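Local atomic coordinates of minor capsid protein (Enterobacteria phage PRD1, PDB entry 1YQ5), a protein that forms, as a homotrimer and together with proteins P31 and P2, the spike complexes at the five-fold vertices of the phage capsid, and is essential for infectivity. Residues N24-F29 and K121-N126; Y77-K82 and G101-L106; G1-A6 and T139-N144. All coordinates share one frame; numbering follows the deposited sequence.

Contact 1: N24-F29 and K121-N126; sequences NALTDF and KFSLCN
The ring of Phe-29 lies against the backbone of strand 121-126, and here the packing is tight. CA of Ser-123 sits over one ring face, 4.0 Å from its centroid, in a CH-pi contact, while CZ of Phe-29 meets CG of Leu-124 at 3.8 Å where the two side chains cross. The backbone N of Phe-29 fixes the ring's base: it gives a 2.7 Å bond to O of Phe-122, nearly in line with that carbonyl. The buried ring also meets the Tyr-11 ring and Ile-136 of the other sheet. With OG anti to the backbone N (chi1 -173°), Ser-123 brings OG to 2.9 Å from O of Thr-27.

Further along, Leu-26 brings CD2 to 3.6 Å from CA of Leu-124, and Leu-97 of the second subunit packs on Leu-26. At the far end N of Asn-24 bonds almost straight to O of Asn-126 (2.9 Å), and N of Ala-25 makes a weak 3.5 Å bond to SG of Cys-125.

The Asp-28 end is looser and water-mediated. OD2 of Asp-28 and NZ of Lys-121 stay 4.6 Å apart, beyond a salt bridge, joined by a water that donates to OD2 and accepts from NZ. The carboxylate's direct charged partners are Arg-80 and Lys-82 on the adjoining strand. The loop thus runs roughly antiparallel along a sheet strand and closes one side of the P5 jelly-roll sandwich.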
ATOM      1  N   ASN A  24     -20.336  -6.812  -7.900  1.00 12.33           N
ATOM      2  CA  ASN A  24     -20.057  -7.962  -7.048  1.00 13.18           C
ATOM      3  C   ASN A  24     -19.507  -9.207  -7.736  1.00 13.66           C
ATOM      4  O   ASN A  24     -20.045 -10.298  -7.570  1.00 13.65           O
ATOM      5  CB  ASN A  24     -21.320  -8.359  -6.283  1.00 13.99           C
ATOM      6  CG  ASN A  24     -21.006  -9.023  -4.964  1.00 16.38           C
ATOM      7  OD1 ASN A  24     -21.755  -9.875  -4.480  1.00 19.38           O
ATOM      8  ND2 ASN A  24     -19.896  -8.629  -4.367  1.00 12.85           N
ATOM      9  N   ALA A  25     -18.437  -9.039  -8.498  1.00 13.83           N
ATOM     10  CA  ALA A  25     -17.801 -10.152  -9.181  1.00 14.53           C
ATOM     11  C   ALA A  25     -16.393  -9.707  -9.536  1.00 14.18           C
ATOM     12  O   ALA A  25     -16.151  -8.518  -9.747  1.00 13.13           O
ATOM     13  CB  ALA A  25     -18.574 -10.516 -10.445  1.00 15.72           C
ATOM     14  N   LEU A  26     -15.461 -10.652  -9.588  1.00 12.63           N
ATOM     15  CA  LEU A  26     -14.092 -10.307  -9.937  1.00 14.06           C
ATOM     16  C   LEU A  26     -13.611 -11.097 -11.141  1.00 14.53           C
ATOM     17  O   LEU A  26     -13.201 -12.252 -11.016  1.00 13.21           O
ATOM     18  CB  LEU A  26     -13.154 -10.545  -8.750  1.00 13.14           C
ATOM     19  CG  LEU A  26     -13.325  -9.595  -7.562  1.00 12.84           C
ATOM     20  CD1 LEU A  26     -12.378 -10.020  -6.445  1.00 10.22           C
ATOM     21  CD2 LEU A  26     -13.041  -8.157  -7.997  1.00 12.94           C
ATOM     22  N   THR A  27     -13.677 -10.467 -12.308  1.00 13.61           N
ATOM     23  CA  THR A  27     -13.233 -11.088 -13.550  1.00 13.29           C
ATOM     24  C   THR A  27     -11.935 -10.389 -13.925  1.00 13.98           C
ATOM     25  O   THR A  27     -11.907  -9.164 -14.062  1.00 12.97           O
ATOM     26  CB  THR A  27     -14.265 -10.881 -14.682  1.00 15.17           C
ATOM     27  OG1 THR A  27     -15.522 -11.449 -14.292  1.00 15.66           O
ATOM     28  CG2 THR A  27     -13.790 -11.546 -15.969  1.00 16.60           C
ATOM     29  N   ASP A  28     -10.864 -11.159 -14.083  1.00 12.63           N
ATOM     30  CA  ASP A  28      -9.569 -10.584 -14.420  1.00 13.83           C
ATOM     31  C   ASP A  28      -9.609  -9.714 -15.670  1.00 13.71           C
ATOM     32  O   ASP A  28     -10.282 -10.031 -16.651  1.00 13.38           O
ATOM     33  CB  ASP A  28      -8.526 -11.693 -14.550  1.00 15.19           C
ATOM     34  CG  ASP A  28      -8.308 -12.428 -13.237  1.00 15.56           C
ATOM     35  OD1 ASP A  28      -8.411 -11.774 -12.176  1.00 14.09           O
ATOM     36  OD2 ASP A  28      -8.023 -13.641 -13.258  1.00 15.79           O
ATOM     37  N   PHE A  29      -8.876  -8.609 -15.614  1.00 12.63           N
ATOM     38  CA  PHE A  29      -8.831  -7.633 -16.699  1.00 13.61           C
ATOM     39  C   PHE A  29      -7.919  -7.960 -17.877  1.00 13.81           C
ATOM     40  O   PHE A  29      -6.791  -8.414 -17.706  1.00 13.28           O
ATOM     41  CB  PHE A  29      -8.395  -6.269 -16.151  1.00 11.39           C
ATOM     42  CG  PHE A  29      -9.362  -5.648 -15.187  1.00 11.24           C
ATOM     43  CD1 PHE A  29      -8.896  -4.815 -14.172  1.00 11.97           C
ATOM     44  CD2 PHE A  29     -10.733  -5.851 -15.312  1.00 12.60           C
ATOM     45  CE1 PHE A  29      -9.783  -4.191 -13.300  1.00 12.51           C
ATOM     46  CE2 PHE A  29     -11.628  -5.230 -14.443  1.00 13.73           C
ATOM     47  CZ  PHE A  29     -11.148  -4.397 -13.435  1.00 12.18           C
ATOM     48  N   LYS A 121      -2.258 -10.849 -12.490  1.00 12.59           N
ATOM     49  CA  LYS A 121      -3.646 -10.670 -12.901  1.00 12.83           C
ATOM     50  C   LYS A 121      -4.328  -9.635 -12.012  1.00 12.91           C
ATOM     51  O   LYS A 121      -4.135  -9.624 -10.795  1.00 10.72           O
ATOM     52  CB  LYS A 121      -4.389 -12.004 -12.834  1.00 12.48           C
ATOM     53  CG  LYS A 121      -3.834 -13.066 -13.783  1.00 14.36           C
ATOM     54  CD  LYS A 121      -4.609 -14.371 -13.671  1.00 14.81           C
ATOM     55  CE  LYS A 121      -4.110 -15.403 -14.673  1.00 14.93           C
ATOM     56  NZ  LYS A 121      -4.881 -16.677 -14.585  1.00 12.70           N
ATOM     57  N   PHE A 122      -5.124  -8.764 -12.625  1.00 12.39           N
ATOM     58  CA  PHE A 122      -5.805  -7.707 -11.885  1.00 12.51           C
ATOM     59  C   PHE A 122      -7.315  -7.707 -12.078  1.00 13.08           C
ATOM     60  O   PHE A 122      -7.818  -8.020 -13.164  1.00 14.34           O
ATOM     61  CB  PHE A 122      -5.266  -6.333 -12.308  1.00 11.77           C
ATOM     62  CG  PHE A 122      -3.783  -6.178 -12.136  1.00 12.54           C
ATOM     63  CD1 PHE A 122      -2.897  -6.711 -13.070  1.00 13.27           C
ATOM     64  CD2 PHE A 122      -3.268  -5.507 -11.029  1.00 12.39           C
ATOM     65  CE1 PHE A 122      -1.518  -6.576 -12.908  1.00 12.95           C
ATOM     66  CE2 PHE A 122      -1.893  -5.367 -10.854  1.00 13.16           C
ATOM     67  CZ  PHE A 122      -1.014  -5.905 -11.800  1.00 13.73           C
ATOM     68  N   SER A 123      -8.031  -7.333 -11.023  1.00 12.21           N
ATOM     69  CA  SER A 123      -9.484  -7.248 -11.074  1.00 11.38           C
ATOM     70  C   SER A 123     -10.029  -6.425  -9.919  1.00 11.95           C
ATOM     71  O   SER A 123      -9.422  -6.344  -8.847  1.00 10.65           O
ATOM     72  CB  SER A 123     -10.121  -8.640 -11.030  1.00 12.72           C
ATOM     73  OG  SER A 123     -11.525  -8.547 -11.245  1.00 12.04           O
ATOM     74  N   LEU A 124     -11.177  -5.807 -10.155  1.00 11.42           N
ATOM     75  CA  LEU A 124     -11.845  -5.010  -9.138  1.00 11.04           C
ATOM     76  C   LEU A 124     -13.288  -4.790  -9.569  1.00 11.51           C
ATOM     77  O   LEU A 124     -13.642  -5.030 -10.726  1.00 11.22           O
ATOM     78  CB  LEU A 124     -11.124  -3.664  -8.943  1.00 11.21           C
ATOM     79  CG  LEU A 124     -11.053  -2.637 -10.079  1.00 12.48           C
ATOM     80  CD1 LEU A 124     -12.429  -2.014 -10.320  1.00 13.85           C
ATOM     81  CD2 LEU A 124     -10.056  -1.549  -9.704  1.00 13.73           C
ATOM     82  N   CYS A 125     -14.115  -4.350  -8.631  1.00 10.77           N
ATOM     83  CA  CYS A 125     -15.521  -4.079  -8.894  1.00 12.18           C
ATOM     84  C   CYS A 125     -16.033  -3.351  -7.676  1.00 11.99           C
ATOM     85  O   CYS A 125     -15.270  -3.053  -6.761  1.00 11.87           O
ATOM     86  CB  CYS A 125     -16.315  -5.381  -9.022  1.00 11.73           C
ATOM     87  SG  CYS A 125     -16.599  -6.234  -7.414  1.00 14.07           S
ATOM     88  N   ASN A 126     -17.321  -3.046  -7.691  1.00 10.69           N
ATOM     89  CA  ASN A 126     -17.976  -2.445  -6.544  1.00 12.76           C
ATOM     90  C   ASN A 126     -18.955  -3.567  -6.218  1.00 13.15           C
ATOM     91  O   ASN A 126     -19.527  -4.170  -7.134  1.00 13.24           O
ATOM     92  CB  ASN A 126     -18.740  -1.185  -6.922  1.00 13.20           C
ATOM     93  CG  ASN A 126     -19.455  -0.576  -5.735  1.00 14.38           C
ATOM     94  OD1 ASN A 126     -18.885   0.233  -4.991  1.00 16.17           O
ATOM     95  ND2 ASN A 126     -20.700  -0.981  -5.530  1.00 11.79           N
TER
HETATM   96  O   HOH W   1     -14.238  -7.496 -12.517  1.00  8.65           O
HETATM   97  O   HOH W   2      -7.436 -15.055 -15.506  1.00 12.99           O
HETATM   98  O   HOH W   3      -5.568  -9.559 -15.447  1.00  8.88           O

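Contact 2: Y77-K82 and G101-L106; sequences YLLRVK and GTISLL
Leu-79 lays its CD2 methyl over the backbone of strand 101-106, reaching C of Thr-102 and N of Ile-103, each at 3.8 Å, and also meets CG2 of Ile-103 at 3.9 Å. This is the interior of the beta-sandwich: the two strands belong to different sheets of the jelly roll, run in nearly the same direction at 21° to each other, and come within 7.2 Å between their axes. Apolar side chains span the gap, some resting on the opposite backbone, and every residue that touches is buried.

Leu-79 and Ile-103 form the middle of the interface. CG2 of Ile-103 is set between its own backbone N and carbonyl carbon, where it meets CB as well as CD2 of Leu-79. CG2 of Val-81, two residues on from Leu-79, also meets it at 4.1 Å, the two side chains crossing at a slant. Toward the start of the strands Tyr-77 begins by pointing at Gly-101, then carries its ring away, and its hydroxyl bonds to O of Val-72. Gly-101, with no side chain, lets its CA come 5.8 Å from CA of Tyr-77.

Met-65 and Leu-124, from the neighbouring strands of the two sheets, extend this apolar layer around Ile-103 and Leu-79. The outer face of strand 101-106 meets other subunits, where OG of Ser-104 bonds to O of Ser-104 of the third subunit. At the far end Val-81 and Leu-105 meet tip to tip, CB of Val-81 lying 3.7 Å from CD1 of Leu-105.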
ATOM      1  N   TYR A  77     -15.645  -1.031  -2.785  1.00 12.18           N
ATOM      2  CA  TYR A  77     -14.856  -1.345  -3.958  1.00 12.49           C
ATOM      3  C   TYR A  77     -13.981  -2.521  -3.544  1.00 13.01           C
ATOM      4  O   TYR A  77     -13.307  -2.471  -2.510  1.00 13.76           O
ATOM      5  CB  TYR A  77     -13.997  -0.154  -4.374  1.00 10.83           C
ATOM      6  CG  TYR A  77     -14.771   0.875  -5.164  1.00 10.71           C
ATOM      7  CD1 TYR A  77     -15.478   1.892  -4.525  1.00 11.58           C
ATOM      8  CD2 TYR A  77     -14.828   0.803  -6.553  1.00 10.78           C
ATOM      9  CE1 TYR A  77     -16.227   2.820  -5.260  1.00 11.40           C
ATOM     10  CE2 TYR A  77     -15.573   1.717  -7.295  1.00 12.11           C
ATOM     11  CZ  TYR A  77     -16.268   2.721  -6.645  1.00 12.24           C
ATOM     12  OH  TYR A  77     -17.000   3.618  -7.388  1.00 13.14           O
ATOM     13  N   LEU A  78     -14.023  -3.586  -4.336  1.00 12.85           N
ATOM     14  CA  LEU A  78     -13.244  -4.786  -4.060  1.00 11.03           C
ATOM     15  C   LEU A  78     -12.094  -4.865  -5.056  1.00 11.38           C
ATOM     16  O   LEU A  78     -12.312  -4.780  -6.266  1.00  8.78           O
ATOM     17  CB  LEU A  78     -14.123  -6.029  -4.202  1.00 12.27           C
ATOM     18  CG  LEU A  78     -15.486  -5.984  -3.509  1.00 11.51           C
ATOM     19  CD1 LEU A  78     -16.205  -7.298  -3.751  1.00 11.97           C
ATOM     20  CD2 LEU A  78     -15.316  -5.729  -2.012  1.00 12.78           C
ATOM     21  N   LEU A  79     -10.876  -5.023  -4.551  1.00 10.62           N
ATOM     22  CA  LEU A  79      -9.714  -5.105  -5.430  1.00 11.57           C
ATOM     23  C   LEU A  79      -8.940  -6.391  -5.217  1.00 12.42           C
ATOM     24  O   LEU A  79      -8.819  -6.877  -4.093  1.00 11.48           O
ATOM     25  CB  LEU A  79      -8.791  -3.904  -5.215  1.00 11.75           C
ATOM     26  CG  LEU A  79      -9.351  -2.545  -5.640  1.00 13.13           C
ATOM     27  CD1 LEU A  79     -10.402  -2.094  -4.649  1.00 14.74           C
ATOM     28  CD2 LEU A  79      -8.222  -1.521  -5.711  1.00 13.83           C
ATOM     29  N   ARG A  80      -8.413  -6.939  -6.306  1.00 11.59           N
ATOM     30  CA  ARG A  80      -7.656  -8.176  -6.226  1.00 13.29           C
ATOM     31  C   ARG A  80      -6.515  -8.258  -7.228  1.00 13.10           C
ATOM     32  O   ARG A  80      -6.656  -7.876  -8.393  1.00 12.85           O
ATOM     33  CB  ARG A  80      -8.581  -9.378  -6.442  1.00 13.25           C
ATOM     34  CG  ARG A  80      -7.865 -10.718  -6.410  1.00 13.65           C
ATOM     35  CD  ARG A  80      -8.821 -11.857  -6.751  1.00 12.41           C
ATOM     36  NE  ARG A  80      -9.102 -11.917  -8.182  1.00 11.60           N
ATOM     37  CZ  ARG A  80     -10.141 -12.557  -8.713  1.00 14.04           C
ATOM     38  NH1 ARG A  80     -11.015 -13.189  -7.930  1.00 11.56           N
ATOM     39  NH2 ARG A  80     -10.295 -12.589 -10.029  1.00 11.67           N
ATOM     40  N   VAL A  81      -5.384  -8.762  -6.747  1.00 13.70           N
ATOM     41  CA  VAL A  81      -4.196  -8.963  -7.562  1.00 12.75           C
ATOM     42  C   VAL A  81      -3.794 -10.415  -7.353  1.00 13.46           C
ATOM     43  O   VAL A  81      -3.782 -10.899  -6.220  1.00 12.20           O
ATOM     44  CB  VAL A  81      -3.017  -8.083  -7.105  1.00 12.21           C
ATOM     45  CG1 VAL A  81      -1.770  -8.435  -7.911  1.00 12.18           C
ATOM     46  CG2 VAL A  81      -3.361  -6.615  -7.275  1.00 12.98           C
ATOM     47  N   LYS A  82      -3.476 -11.109  -8.438  1.00 12.20           N
ATOM     48  CA  LYS A  82      -3.068 -12.501  -8.333  1.00 12.54           C
ATOM     49  C   LYS A  82      -1.770 -12.760  -9.073  1.00 12.01           C
ATOM     50  O   LYS A  82      -1.456 -12.087 -10.053  1.00 10.39           O
ATOM     51  CB  LYS A  82      -4.137 -13.427  -8.916  1.00 14.04           C
ATOM     52  CG  LYS A  82      -5.514 -13.271  -8.304  1.00 16.59           C
ATOM     53  CD  LYS A  82      -6.464 -14.340  -8.823  1.00 18.78           C
ATOM     54  CE  LYS A  82      -6.681 -14.214 -10.316  1.00 17.52           C
ATOM     55  NZ  LYS A  82      -7.430 -15.385 -10.875  1.00 17.40           N
ATOM     56  N   GLY A 101     -11.064   2.946  -4.663  1.00 12.06           N
ATOM     57  CA  GLY A 101     -10.255   2.182  -3.739  1.00 12.66           C
ATOM     58  C   GLY A 101      -8.810   2.090  -4.175  1.00 11.79           C
ATOM     59  O   GLY A 101      -8.434   2.564  -5.250  1.00 11.14           O
ATOM     60  N   THR A 102      -8.004   1.447  -3.341  1.00 11.78           N
ATOM     61  CA  THR A 102      -6.585   1.306  -3.608  1.00 11.65           C
ATOM     62  C   THR A 102      -6.027   0.017  -3.026  1.00 12.35           C
ATOM     63  O   THR A 102      -6.423  -0.402  -1.941  1.00 12.38           O
ATOM     64  CB  THR A 102      -5.794   2.474  -2.962  1.00 12.19           C
ATOM     65  OG1 THR A 102      -6.191   3.719  -3.555  1.00 11.69           O
ATOM     66  CG2 THR A 102      -4.293   2.265  -3.136  1.00 10.88           C
ATOM     67  N   ILE A 103      -5.117  -0.613  -3.759  1.00 13.09           N
ATOM     68  CA  ILE A 103      -4.439  -1.802  -3.263  1.00 12.41           C
ATOM     69  C   ILE A 103      -2.991  -1.697  -3.726  1.00 14.04           C
ATOM     70  O   ILE A 103      -2.718  -1.472  -4.909  1.00 13.66           O
ATOM     71  CB  ILE A 103      -5.059  -3.139  -3.764  1.00 13.83           C
ATOM     72  CG1 ILE A 103      -4.426  -4.302  -2.981  1.00 15.06           C
ATOM     73  CG2 ILE A 103      -4.820  -3.332  -5.257  1.00 13.86           C
ATOM     74  CD1 ILE A 103      -5.063  -5.665  -3.231  1.00 14.28           C
ATOM     75  N   SER A 104      -2.071  -1.817  -2.777  1.00 12.63           N
ATOM     76  CA  SER A 104      -0.649  -1.735  -3.071  1.00 13.20           C
ATOM     77  C   SER A 104       0.034  -2.907  -2.407  1.00 13.79           C
ATOM     78  O   SER A 104      -0.279  -3.251  -1.267  1.00 12.46           O
ATOM     79  CB  SER A 104      -0.067  -0.422  -2.558  1.00 15.06           C
ATOM     80  OG  SER A 104      -0.549   0.655  -3.339  1.00 19.04           O
ATOM     81  N   LEU A 105       0.981  -3.503  -3.120  1.00 13.20           N
ATOM     82  CA  LEU A 105       1.667  -4.684  -2.629  1.00 13.06           C
ATOM     83  C   LEU A 105       3.129  -4.786  -3.029  1.00 13.91           C
ATOM     84  O   LEU A 105       3.513  -4.391  -4.128  1.00 14.49           O
ATOM     85  CB  LEU A 105       0.960  -5.928  -3.175  1.00 12.77           C
ATOM     86  CG  LEU A 105      -0.549  -6.057  -2.998  1.00 13.13           C
ATOM     87  CD1 LEU A 105      -1.158  -6.729  -4.224  1.00 14.22           C
ATOM     88  CD2 LEU A 105      -0.842  -6.848  -1.736  1.00 12.80           C
ATOM     89  N   LEU A 106       3.935  -5.317  -2.118  1.00 13.07           N
ATOM     90  CA  LEU A 106       5.342  -5.591  -2.380  1.00 12.82           C
ATOM     91  C   LEU A 106       5.345  -7.101  -2.184  1.00 12.82           C
ATOM     92  O   LEU A 106       5.111  -7.581  -1.078  1.00 11.77           O
ATOM     93  CB  LEU A 106       6.270  -4.940  -1.348  1.00 13.03           C
ATOM     94  CG  LEU A 106       7.722  -5.441  -1.457  1.00 14.70           C
ATOM     95  CD1 LEU A 106       8.254  -5.141  -2.845  1.00 15.17           C
ATOM     96  CD2 LEU A 106       8.604  -4.789  -0.396  1.00 16.75           C
TER

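Contact 3: G1-A6 and T139-N144; sequences GGVTDA and TAAKIN
Ala-6 and Ala-141 face each other as a non-hydrogen-bonded antiparallel pair, their CB atoms 3.9 Å apart on one face of the sheet. The CA atoms of the pair are 4.0 Å apart, and CA of Ala-6 makes a CA-H...O contact of 3.1 Å with O of Ala-140. Next to this pair, N of Lys-142 donates a 2.9 Å bond to O of Asp-5.

Before the strand, Val-3 directs its side chain toward the partner, CB lying 3.4 Å from O of Lys-142. That oxygen accepts a hydrogen bond from a water, which in turn accepts from N of Thr-4, so a water bridge accompanies the direct contact of Val-3. On the opposite face to the alanines, Asp-5 and Lys-142 lie side by side and point the same way, yet their charged ends do not pair. CD of Lys-142 passes OG1 of Thr-4 at 3.8 Å, and the bend at chi4 (-60°) turns NZ to the C-terminal carboxylate, where it forms a 2.8 Å salt bridge with OXT of Asn-144.

The carboxylate of Asp-5 is fixed from several directions: OG1 of Thr-4 donates to OD1 at 2.6 Å, Lys-57 adds a salt bridge to that oxygen, and N of Gly-43 binds OD2. Farther out, N of Val-3 bonds to OD1 of Asn-144 of the third subunit. The first and last strands of this C-terminal fragment thus run side by side, antiparallel, at the trimer interface, as in the C1q/TNF-like jelly roll.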
ATOM      1  N   GLY A   1      20.802   3.003  -9.291  1.00 37.52           N
ATOM      2  CA  GLY A   1      19.634   3.925  -9.094  1.00 37.09           C
ATOM      3  C   GLY A   1      18.526   3.647 -10.093  1.00 36.14           C
ATOM      4  O   GLY A   1      18.783   3.466 -11.288  1.00 37.13           O
ATOM      5  N   GLY A   2      17.289   3.622  -9.609  1.00 34.71           N
ATOM      6  CA  GLY A   2      16.155   3.356 -10.478  1.00 31.15           C
ATOM      7  C   GLY A   2      15.850   1.873 -10.498  1.00 29.12           C
ATOM      8  O   GLY A   2      16.509   1.091  -9.806  1.00 29.60           O
ATOM      9  N   VAL A   3      14.863   1.471 -11.292  1.00 25.40           N
ATOM     10  CA  VAL A   3      14.491   0.063 -11.374  1.00 22.34           C
ATOM     11  C   VAL A   3      14.790  -0.471 -12.769  1.00 21.07           C
ATOM     12  O   VAL A   3      14.867   0.291 -13.736  1.00 19.88           O
ATOM     13  CB  VAL A   3      12.993  -0.127 -11.056  1.00 22.47           C
ATOM     14  CG1 VAL A   3      12.681   0.456  -9.689  1.00 21.96           C
ATOM     15  CG2 VAL A   3      12.144   0.541 -12.118  1.00 21.75           C
ATOM     16  N   THR A   4      14.954  -1.783 -12.875  1.00 18.83           N
ATOM     17  CA  THR A   4      15.267  -2.405 -14.159  1.00 17.66           C
ATOM     18  C   THR A   4      14.040  -2.565 -15.049  1.00 17.46           C
ATOM     19  O   THR A   4      14.134  -2.456 -16.274  1.00 15.66           O
ATOM     20  CB  THR A   4      15.896  -3.793 -13.955  1.00 18.52           C
ATOM     21  OG1 THR A   4      14.951  -4.652 -13.310  1.00 17.01           O
ATOM     22  CG2 THR A   4      17.144  -3.686 -13.085  1.00 19.10           C
ATOM     23  N   ASP A   5      12.893  -2.828 -14.435  1.00 16.19           N
ATOM     24  CA  ASP A   5      11.663  -3.012 -15.190  1.00 13.73           C
ATOM     25  C   ASP A   5      10.470  -2.404 -14.480  1.00 12.62           C
ATOM     26  O   ASP A   5      10.359  -2.474 -13.256  1.00 10.65           O
ATOM     27  CB  ASP A   5      11.401  -4.500 -15.422  1.00 15.34           C
ATOM     28  CG  ASP A   5      12.579  -5.199 -16.059  1.00 17.27           C
ATOM     29  OD1 ASP A   5      13.523  -5.565 -15.328  1.00 17.22           O
ATOM     30  OD2 ASP A   5      12.562  -5.368 -17.293  1.00 16.52           O
ATOM     31  N   ALA A   6       9.577  -1.811 -15.262  1.00 12.14           N
ATOM     32  CA  ALA A   6       8.378  -1.195 -14.712  1.00 11.50           C
ATOM     33  C   ALA A   6       7.376  -0.957 -15.825  1.00 12.81           C
ATOM     34  O   ALA A   6       7.742  -0.835 -16.998  1.00 13.97           O
ATOM     35  CB  ALA A   6       8.724   0.127 -14.028  1.00 11.89           C
ATOM     36  N   THR A 139       0.234  -0.060 -11.801  1.00 11.97           N
ATOM     37  CA  THR A 139       1.669   0.124 -11.945  1.00 13.36           C
ATOM     38  C   THR A 139       2.434  -0.982 -11.231  1.00 14.35           C
ATOM     39  O   THR A 139       2.133  -1.323 -10.087  1.00 14.89           O
ATOM     40  CB  THR A 139       2.114   1.481 -11.361  1.00 13.82           C
ATOM     41  OG1 THR A 139       1.476   2.542 -12.082  1.00 15.65           O
ATOM     42  CG2 THR A 139       3.625   1.639 -11.461  1.00 14.49           C
ATOM     43  N   ALA A 140       3.416  -1.547 -11.921  1.00 14.30           N
ATOM     44  CA  ALA A 140       4.237  -2.596 -11.346  1.00 14.55           C
ATOM     45  C   ALA A 140       5.696  -2.289 -11.650  1.00 15.03           C
ATOM     46  O   ALA A 140       6.032  -1.849 -12.751  1.00 15.63           O
ATOM     47  CB  ALA A 140       3.853  -3.947 -11.924  1.00 14.87           C
ATOM     48  N   ALA A 141       6.557  -2.507 -10.665  1.00 13.38           N
ATOM     49  CA  ALA A 141       7.980  -2.261 -10.835  1.00 12.22           C
ATOM     50  C   ALA A 141       8.782  -3.339 -10.127  1.00 13.22           C
ATOM     51  O   ALA A 141       8.474  -3.712  -8.996  1.00 12.15           O
ATOM     52  CB  ALA A 141       8.351  -0.886 -10.279  1.00 10.85           C
ATOM     53  N   LYS A 142       9.799  -3.851 -10.811  1.00 13.76           N
ATOM     54  CA  LYS A 142      10.668  -4.870 -10.241  1.00 15.03           C
ATOM     55  C   LYS A 142      11.702  -4.103  -9.431  1.00 14.89           C
ATOM     56  O   LYS A 142      12.508  -3.372 -10.005  1.00 16.39           O
ATOM     57  CB  LYS A 142      11.354  -5.655 -11.360  1.00 15.44           C
ATOM     58  CG  LYS A 142      12.230  -6.809 -10.890  1.00 15.75           C
ATOM     59  CD  LYS A 142      12.857  -7.532 -12.074  1.00 16.11           C
ATOM     60  CE  LYS A 142      13.606  -8.778 -11.639  1.00 15.45           C
ATOM     61  NZ  LYS A 142      14.703  -8.457 -10.688  1.00 16.06           N
ATOM     62  N   ILE A 143      11.686  -4.249  -8.108  1.00 16.28           N
ATOM     63  CA  ILE A 143      12.647  -3.515  -7.289  1.00 16.87           C
ATOM     64  C   ILE A 143      13.880  -4.315  -6.882  1.00 17.89           C
ATOM     65  O   ILE A 143      14.795  -3.773  -6.268  1.00 17.68           O
ATOM     66  CB  ILE A 143      11.994  -2.924  -6.019  1.00 19.10           C
ATOM     67  CG1 ILE A 143      11.646  -4.034  -5.037  1.00 18.68           C
ATOM     68  CG2 ILE A 143      10.738  -2.136  -6.399  1.00 17.69           C
ATOM     69  CD1 ILE A 143      11.339  -3.511  -3.653  1.00 21.33           C
ATOM     70  N   ASN A 144      13.902  -5.603  -7.206  1.00 17.65           N
ATOM     71  CA  ASN A 144      15.063  -6.444  -6.914  1.00 17.68           C
ATOM     72  C   ASN A 144      14.997  -7.717  -7.739  1.00 17.25           C
ATOM     73  O   ASN A 144      16.068  -8.281  -8.036  1.00 16.16           O
ATOM     74  CB  ASN A 144      15.153  -6.817  -5.431  1.00 17.64           C
ATOM     75  CG  ASN A 144      16.527  -7.381  -5.062  1.00 19.22           C
ATOM     76  OD1 ASN A 144      17.538  -6.682  -5.145  1.00 16.46           O
ATOM     77  ND2 ASN A 144      16.566  -8.649  -4.672  1.00 19.96           N
ATOM     78  OXT ASN A 144      13.866  -8.138  -8.058  1.00 16.01           O
TER
HETATM   79  O   HOH W   4      15.171  -3.152 -10.230  1.00 19.46           O

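All three contacts belong to one jelly-roll domain. Contacts 1 and 2 are direct neighbours, with centres about 10 Å apart, because strands 121-126 and 77-82 are adjacent in one sheet: O of Cys-125 lies 2.8 Å from N of Leu-78, a probable hydrogen bond. Contact 1 closes one side of the sandwich, with Phe-29 turned inward, while contact 2 packs sheet on sheet in its interior. Contact 3 belongs to the other sheet, which also holds strand 101-106; it touches contact 2 where CD1 of Leu-106 lies 3.6 Å from CD1 of Ile-143, their centres being about 19 Å apart. Contacts 1 and 3, with centres about 25 Å apart, lie on opposite sides of the chain's centre. Each contact also meets a neighbouring subunit.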